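Local coordinates for protein glutamate--tRNA ligase (Elizabethkingia anophelis, PDB 6B1Z) that probably attaches glutamate to tRNA in an ATP-dependent reaction, as a class I aminoacyl-tRNA synthetase, at residues G28-L33 and S257-P262; I308-M313 and K352-Q357. All blocks are in the same frame, centred on the assembly; numbering follows the deposited sequence. Where two conformers were deposited one is given.

Interaction 1 (G28-L33 and S257-P262); sequences GVRTAL and SLILKP. With EDO (1,2-ethanediol), chain R.
Arg-30 reaches from helix 26-41 to the backbone of Ser-257, where NH2 donates to the carbonyl O at 2.7 Å with an N-H...O angle of 161°. The acceptor lies near the guanidinium plane, while NH2 approaches it tilted from the plane of the carbonyl. Water 1 sits at the same guanidinium edge: it accepts from Arg-30 NH1 at 3.0 Å and donates to Ser-257 O at 2.9 Å, so two donors grip this buried oxygen. Ile-259 CG1 lies over one guanidinium face, 3.6 Å from NH1; C1 of an ethanediol, probably from the crystallisation liquor, lies over the opposite face. That diol takes the Ser-257 N-H on O1 at 2.8 Å and is hydrogen-bonded to water 1 through O2. The HIGH signature of class I synthetases, here HLGG ending at Gly-28, runs into the start of the helix, and residues 257-262 lead into the KMSKS-type sequence KLSKR that starts at Lys-267. Farther out, the Arg-30 side chain is extended as far as CD and then bends at chi3 (57°), swinging the guanidinium against Ser-257; NH1 also bonds to Leu-314 O. Ser-257 OG is held by Lys-341 O, and Leu-258 N by Glu-230 OE2.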
loop_
_atom_site.group_PDB
_atom_site.type_symbol
_atom_site.label_atom_id
_atom_site.label_comp_id
_atom_site.label_asym_id
_atom_site.label_seq_id
_atom_site.Cartn_x
_atom_site.Cartn_y
_atom_site.Cartn_z
ATOM N N GLY A 28 -1.566 -2.250 5.462
ATOM C CA GLY A 28 -2.942 -1.828 5.655
ATOM C C GLY A 28 -3.769 -1.901 4.384
ATOM O O GLY A 28 -4.938 -2.278 4.417
ATOM N N VAL A 29 -3.165 -1.553 3.244
ATOM C CA VAL A 29 -3.840 -1.716 1.960
ATOM C C VAL A 29 -4.203 -3.172 1.738
ATOM O O VAL A 29 -5.312 -3.486 1.284
ATOM C CB VAL A 29 -2.945 -1.196 0.823
ATOM C CG1 VAL A 29 -3.580 -1.505 -0.549
ATOM C CG2 VAL A 29 -2.700 0.302 0.995
ATOM N N ARG A 30 -3.272 -4.081 2.050
ATOM C CA ARG A 30 -3.542 -5.509 1.857
ATOM C C ARG A 30 -4.675 -5.988 2.747
ATOM O O ARG A 30 -5.539 -6.757 2.297
ATOM C CB ARG A 30 -2.294 -6.354 2.094
ATOM C CG ARG A 30 -2.511 -7.832 1.683
ATOM C CD ARG A 30 -1.363 -8.743 2.035
ATOM N NE ARG A 30 -1.071 -8.698 3.463
ATOM C CZ ARG A 30 -0.028 -9.289 4.030
ATOM N NH1 ARG A 30 0.814 -10.033 3.312
ATOM N NH2 ARG A 30 0.159 -9.138 5.331
ATOM N N THR A 31 -4.686 -5.561 4.011
ATOM C CA THR A 31 -5.776 -5.946 4.903
ATOM C C THR A 31 -7.114 -5.460 4.370
ATOM O O THR A 31 -8.090 -6.226 4.304
ATOM C CB THR A 31 -5.515 -5.409 6.306
ATOM O OG1 THR A 31 -4.377 -6.092 6.848
ATOM C CG2 THR A 31 -6.749 -5.665 7.195
ATOM N N ALA A 32 -7.182 -4.184 3.968
ATOM C CA ALA A 32 -8.409 -3.658 3.382
ATOM C C ALA A 32 -8.823 -4.453 2.147
ATOM O O ALA A 32 -10.007 -4.762 1.976
ATOM C CB ALA A 32 -8.230 -2.175 3.021
ATOM N N LEU A 33 -7.862 -4.796 1.280
ATOM C CA LEU A 33 -8.176 -5.559 0.077
ATOM C C LEU A 33 -8.754 -6.921 0.420
ATOM O O LEU A 33 -9.763 -7.339 -0.162
ATOM C CB LEU A 33 -6.927 -5.711 -0.793
ATOM C CG LEU A 33 -7.095 -6.632 -2.002
ATOM C CD1 LEU A 33 -8.085 -6.073 -3.032
ATOM C CD2 LEU A 33 -5.754 -6.885 -2.645
ATOM N N SER A 257 0.279 -12.493 8.152
ATOM C CA SER A 257 1.681 -12.339 8.522
ATOM C C SER A 257 2.258 -11.063 7.917
ATOM O O SER A 257 1.892 -10.663 6.809
ATOM C CB SER A 257 2.477 -13.565 8.067
ATOM O OG SER A 257 1.977 -14.728 8.724
ATOM N N LEU A 258 3.158 -10.415 8.659
ATOM C CA LEU A 258 3.746 -9.162 8.192
ATOM C C LEU A 258 4.499 -9.369 6.881
ATOM O O LEU A 258 5.135 -10.404 6.666
ATOM C CB LEU A 258 4.694 -8.602 9.260
ATOM C CG LEU A 258 4.008 -8.236 10.581
ATOM C CD1 LEU A 258 5.038 -7.804 11.620
ATOM C CD2 LEU A 258 2.967 -7.154 10.376
ATOM N N ILE A 259 4.403 -8.372 6.002
ATOM C CA ILE A 259 5.150 -8.373 4.750
ATOM C C ILE A 259 6.634 -8.273 5.063
ATOM O O ILE A 259 7.058 -7.464 5.898
ATOM C CB ILE A 259 4.676 -7.219 3.858
ATOM C CG1 ILE A 259 3.190 -7.394 3.516
ATOM C CG2 ILE A 259 5.544 -7.122 2.598
ATOM C CD1 ILE A 259 2.528 -6.174 2.902
ATOM N N LEU A 260 7.429 -9.102 4.401
ATOM C CA LEU A 260 8.851 -9.184 4.686
ATOM C C LEU A 260 9.663 -8.229 3.806
ATOM O O LEU A 260 9.216 -7.772 2.748
ATOM C CB LEU A 260 9.332 -10.624 4.508
ATOM C CG LEU A 260 8.584 -11.645 5.368
ATOM C CD1 LEU A 260 9.048 -13.041 5.035
ATOM C CD2 LEU A 260 8.791 -11.357 6.847
ATOM N N LYS A 261 10.878 -7.933 4.272
ATOM C CA LYS A 261 11.789 -7.079 3.523
ATOM C C LYS A 261 12.128 -7.707 2.172
ATOM O O LYS A 261 12.083 -8.933 2.012
ATOM C CB LYS A 261 13.084 -6.862 4.307
ATOM C CG LYS A 261 12.943 -5.947 5.491
ATOM C CD LYS A 261 14.314 -5.603 6.061
ATOM C CE LYS A 261 14.191 -4.791 7.331
ATOM N NZ LYS A 261 13.377 -3.562 7.115
ATOM N N PRO A 262 12.498 -6.892 1.181
ATOM C CA PRO A 262 12.874 -7.474 -0.116
ATOM C C PRO A 262 14.062 -8.411 -0.020
ATOM O O PRO A 262 14.117 -9.421 -0.733
ATOM C CB PRO A 262 13.195 -6.241 -0.975
ATOM C CG PRO A 262 12.495 -5.108 -0.316
ATOM C CD PRO A 262 12.506 -5.418 1.159
HETATM C C1 EDO R . -0.412 -13.211 4.977
HETATM O O1 EDO R . -0.404 -14.193 6.029
HETATM C C2 EDO R . 0.427 -13.733 3.818
HETATM O O2 EDO R . 1.796 -13.761 4.246
HETATM O O HOH W 1 3.185 -11.462 4.349
#

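Interaction 2 (I308-M313 and K352-Q357); sequences INMVAM and KWFNQQ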
loop_
_atom_site.group_PDB
_atom_site.type_symbol
_atom_site.label_atom_id
_atom_site.label_comp_id
_atom_site.label_asym_id
_atom_site.label_seq_id
_atom_site.Cartn_x
_atom_site.Cartn_y
_atom_site.Cartn_z
ATOM N N ILE A 308 -2.980 -2.861 -7.100
ATOM C CA ILE A 308 -3.755 -3.742 -6.231
ATOM C C ILE A 308 -3.581 -5.210 -6.630
ATOM O O ILE A 308 -3.627 -6.098 -5.767
ATOM C CB ILE A 308 -5.227 -3.278 -6.189
ATOM C CG1 ILE A 308 -5.894 -3.815 -4.915
ATOM C CG2 ILE A 308 -5.971 -3.657 -7.481
ATOM C CD1 ILE A 308 -5.242 -3.288 -3.626
ATOM N N ASN A 309 -3.307 -5.493 -7.911
ATOM C CA ASN A 309 -2.941 -6.851 -8.315
ATOM C C ASN A 309 -1.659 -7.290 -7.600
ATOM O O ASN A 309 -1.562 -8.424 -7.101
ATOM C CB ASN A 309 -2.790 -6.878 -9.855
ATOM C CG ASN A 309 -2.843 -8.289 -10.476
ATOM O OD1 ASN A 309 -3.042 -8.419 -11.686
ATOM N ND2 ASN A 309 -2.608 -9.335 -9.680
ATOM N N MET A 310 -0.671 -6.397 -7.534
ATOM C CA MET A 310 0.582 -6.710 -6.849
ATOM C C MET A 310 0.343 -6.966 -5.360
ATOM O O MET A 310 0.842 -7.950 -4.790
ATOM C CB MET A 310 1.566 -5.556 -7.064
ATOM C CG MET A 310 2.913 -5.713 -6.343
ATOM S SD MET A 310 2.889 -5.175 -4.612
ATOM C CE MET A 310 2.720 -3.414 -4.796
ATOM N N VAL A 311 -0.443 -6.098 -4.721
ATOM C CA VAL A 311 -0.672 -6.236 -3.282
ATOM C C VAL A 311 -1.393 -7.539 -2.973
ATOM O O VAL A 311 -1.059 -8.235 -2.004
ATOM C CB VAL A 311 -1.445 -5.011 -2.754
ATOM C CG1 VAL A 311 -1.855 -5.236 -1.282
ATOM C CG2 VAL A 311 -0.571 -3.751 -2.847
ATOM N N ALA A 312 -2.373 -7.909 -3.804
ATOM C CA ALA A 312 -3.127 -9.139 -3.578
ATOM C C ALA A 312 -2.227 -10.358 -3.529
ATOM O O ALA A 312 -2.476 -11.290 -2.759
ATOM C CB ALA A 312 -4.169 -9.319 -4.686
ATOM N N MET A 313 -1.181 -10.378 -4.351
ATOM C CA MET A 313 -0.345 -11.557 -4.466
ATOM C C MET A 313 0.727 -11.635 -3.388
ATOM O O MET A 313 1.558 -12.548 -3.438
ATOM C CB MET A 313 0.277 -11.603 -5.868
ATOM C CG MET A 313 -0.776 -11.673 -6.978
ATOM S SD MET A 313 -2.040 -12.947 -6.681
ATOM C CE MET A 313 -3.101 -12.688 -8.103
ATOM N N LYS A 352 7.030 -3.334 -10.389
ATOM C CA LYS A 352 7.286 -2.689 -11.669
ATOM C C LYS A 352 6.842 -3.573 -12.828
ATOM O O LYS A 352 6.313 -3.077 -13.829
ATOM C CB LYS A 352 8.767 -2.332 -11.768
ATOM C CG LYS A 352 9.113 -1.202 -10.800
ATOM C CD LYS A 352 10.590 -0.923 -10.713
ATOM C CE LYS A 352 10.836 0.325 -9.892
ATOM N NZ LYS A 352 12.303 0.550 -9.701
ATOM N N TRP A 353 7.033 -4.887 -12.699
ATOM C CA TRP A 353 6.585 -5.808 -13.745
ATOM C C TRP A 353 5.074 -5.733 -13.918
ATOM O O TRP A 353 4.581 -5.660 -15.046
ATOM C CB TRP A 353 7.015 -7.237 -13.420
ATOM C CG TRP A 353 6.497 -8.295 -14.380
ATOM C CD1 TRP A 353 7.085 -8.705 -15.551
ATOM C CD2 TRP A 353 5.311 -9.096 -14.225
ATOM N NE1 TRP A 353 6.342 -9.720 -16.126
ATOM C CE2 TRP A 353 5.248 -9.972 -15.336
ATOM C CE3 TRP A 353 4.296 -9.155 -13.262
ATOM C CZ2 TRP A 353 4.211 -10.890 -15.511
ATOM C CZ3 TRP A 353 3.263 -10.078 -13.434
ATOM C CH2 TRP A 353 3.233 -10.933 -14.550
ATOM N N PHE A 354 4.328 -5.749 -12.808
ATOM C CA PHE A 354 2.878 -5.581 -12.893
ATOM C C PHE A 354 2.514 -4.283 -13.605
ATOM O O PHE A 354 1.603 -4.270 -14.446
ATOM C CB PHE A 354 2.241 -5.608 -11.499
ATOM C CG PHE A 354 1.858 -6.987 -11.021
ATOM C CD1 PHE A 354 0.812 -7.697 -11.620
ATOM C CD2 PHE A 354 2.519 -7.566 -9.948
ATOM C CE1 PHE A 354 0.456 -8.969 -11.166
ATOM C CE2 PHE A 354 2.162 -8.825 -9.482
ATOM C CZ PHE A 354 1.130 -9.533 -10.084
ATOM N N ASN A 355 3.189 -3.177 -13.267
ATOM C CA ASN A 355 2.869 -1.905 -13.914
ATOM C C ASN A 355 3.098 -2.000 -15.414
ATOM O O ASN A 355 2.262 -1.555 -16.211
ATOM C CB ASN A 355 3.679 -0.742 -13.330
ATOM C CG ASN A 355 2.838 0.546 -13.251
ATOM O OD1 ASN A 355 1.755 0.539 -12.663
ATOM N ND2 ASN A 355 3.293 1.622 -13.901
ATOM N N GLN A 356 4.229 -2.585 -15.811
ATOM C CA GLN A 356 4.526 -2.745 -17.230
ATOM C C GLN A 356 3.455 -3.577 -17.925
ATOM O O GLN A 356 3.016 -3.243 -19.033
ATOM C CB GLN A 356 5.900 -3.395 -17.393
ATOM C CG GLN A 356 6.346 -3.428 -18.830
ATOM C CD GLN A 356 7.761 -3.878 -18.944
ATOM O OE1 GLN A 356 8.679 -3.071 -19.134
ATOM N NE2 GLN A 356 7.965 -5.172 -18.796
ATOM N N GLN A 357 3.045 -4.682 -17.300
ATOM C CA GLN A 357 2.036 -5.546 -17.908
ATOM C C GLN A 357 0.749 -4.780 -18.171
ATOM O O GLN A 357 0.145 -4.918 -19.242
ATOM C CB GLN A 357 1.738 -6.759 -17.019
ATOM C CG GLN A 357 2.914 -7.693 -16.744
ATOM C CD GLN A 357 3.720 -8.031 -17.971
ATOM O OE1 GLN A 357 3.313 -8.850 -18.792
ATOM N NE2 GLN A 357 4.883 -7.401 -18.104
#
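Phe-354 packs its ring against the backbone and side chains of Asn-309 and Met-310, a helix-helix contact between helix 304-312, which belongs to the class I catalytic sequence family, and helix 348-361, where the sequence passes into the anticodon-binding family. The backbones come near enough for direct ring-to-backbone packing: Met-310 CA and Phe-354 CA are 6.6 Å apart, and Met-310 N lies above the centre of one ring face. Asn-309 crosses Phe-354 at about a right angle, its amide plane 43° from the ring plane, so the two are neither stacked flat nor perpendicular. Asn-309 CG and ND2 both come to 3.4 Å from Phe-354 CE1. The amide's rotation is fixed from outside the pair: OD1 accepts from Tyr-358 OH and Val-325 N, and ND2 donates to Glu-323 O, which satisfies the polar end of this buried residue. Met-310 meets the ring with the root of its side chain, CB lying 3.6 Å from Phe-354 CD2. Bends at chi2 (-84°) and chi3 take the sulfur and then CE away from helix 348-361. Met-313, just past the end of its helix, adds a looser apolar contact, with CG 4.2 Å from Phe-354 CZ. The other face of the phenyl ring is covered from its own helix, where Trp-353 presents its CZ3 edge, that atom standing 3.7 Å above the ring centre. One face of the indole itself is covered by Gln-357 CG, 3.5 Å above the plane of the Trp-353 ring and over its centre.

Helix 304-312 joins the two contacts, whose centres are 14 Å apart. Its flank bearing Ile-308, Val-311 and Ala-312 packs on helix 26-41 of interaction 1, while Asn-309 and Met-310 meet helix 348-361 in interaction 2. The seam is largely apolar: Leu-33 CD2 touches Ala-312 CB at 3.5 Å, and Val-311 CG1 reaches Arg-30 CA at 3.6 Å. Contacts thus link the loop before KLSKR, helix 26-41, helix 304-312 and helix 348-361 one after another. Interaction 1 is the nearer to the signature sequences. The Ser-257 side chain lies about 3 Å from a bound formic acid, probably from the crystallisation liquor, and about 11 Å from a magnesium ion.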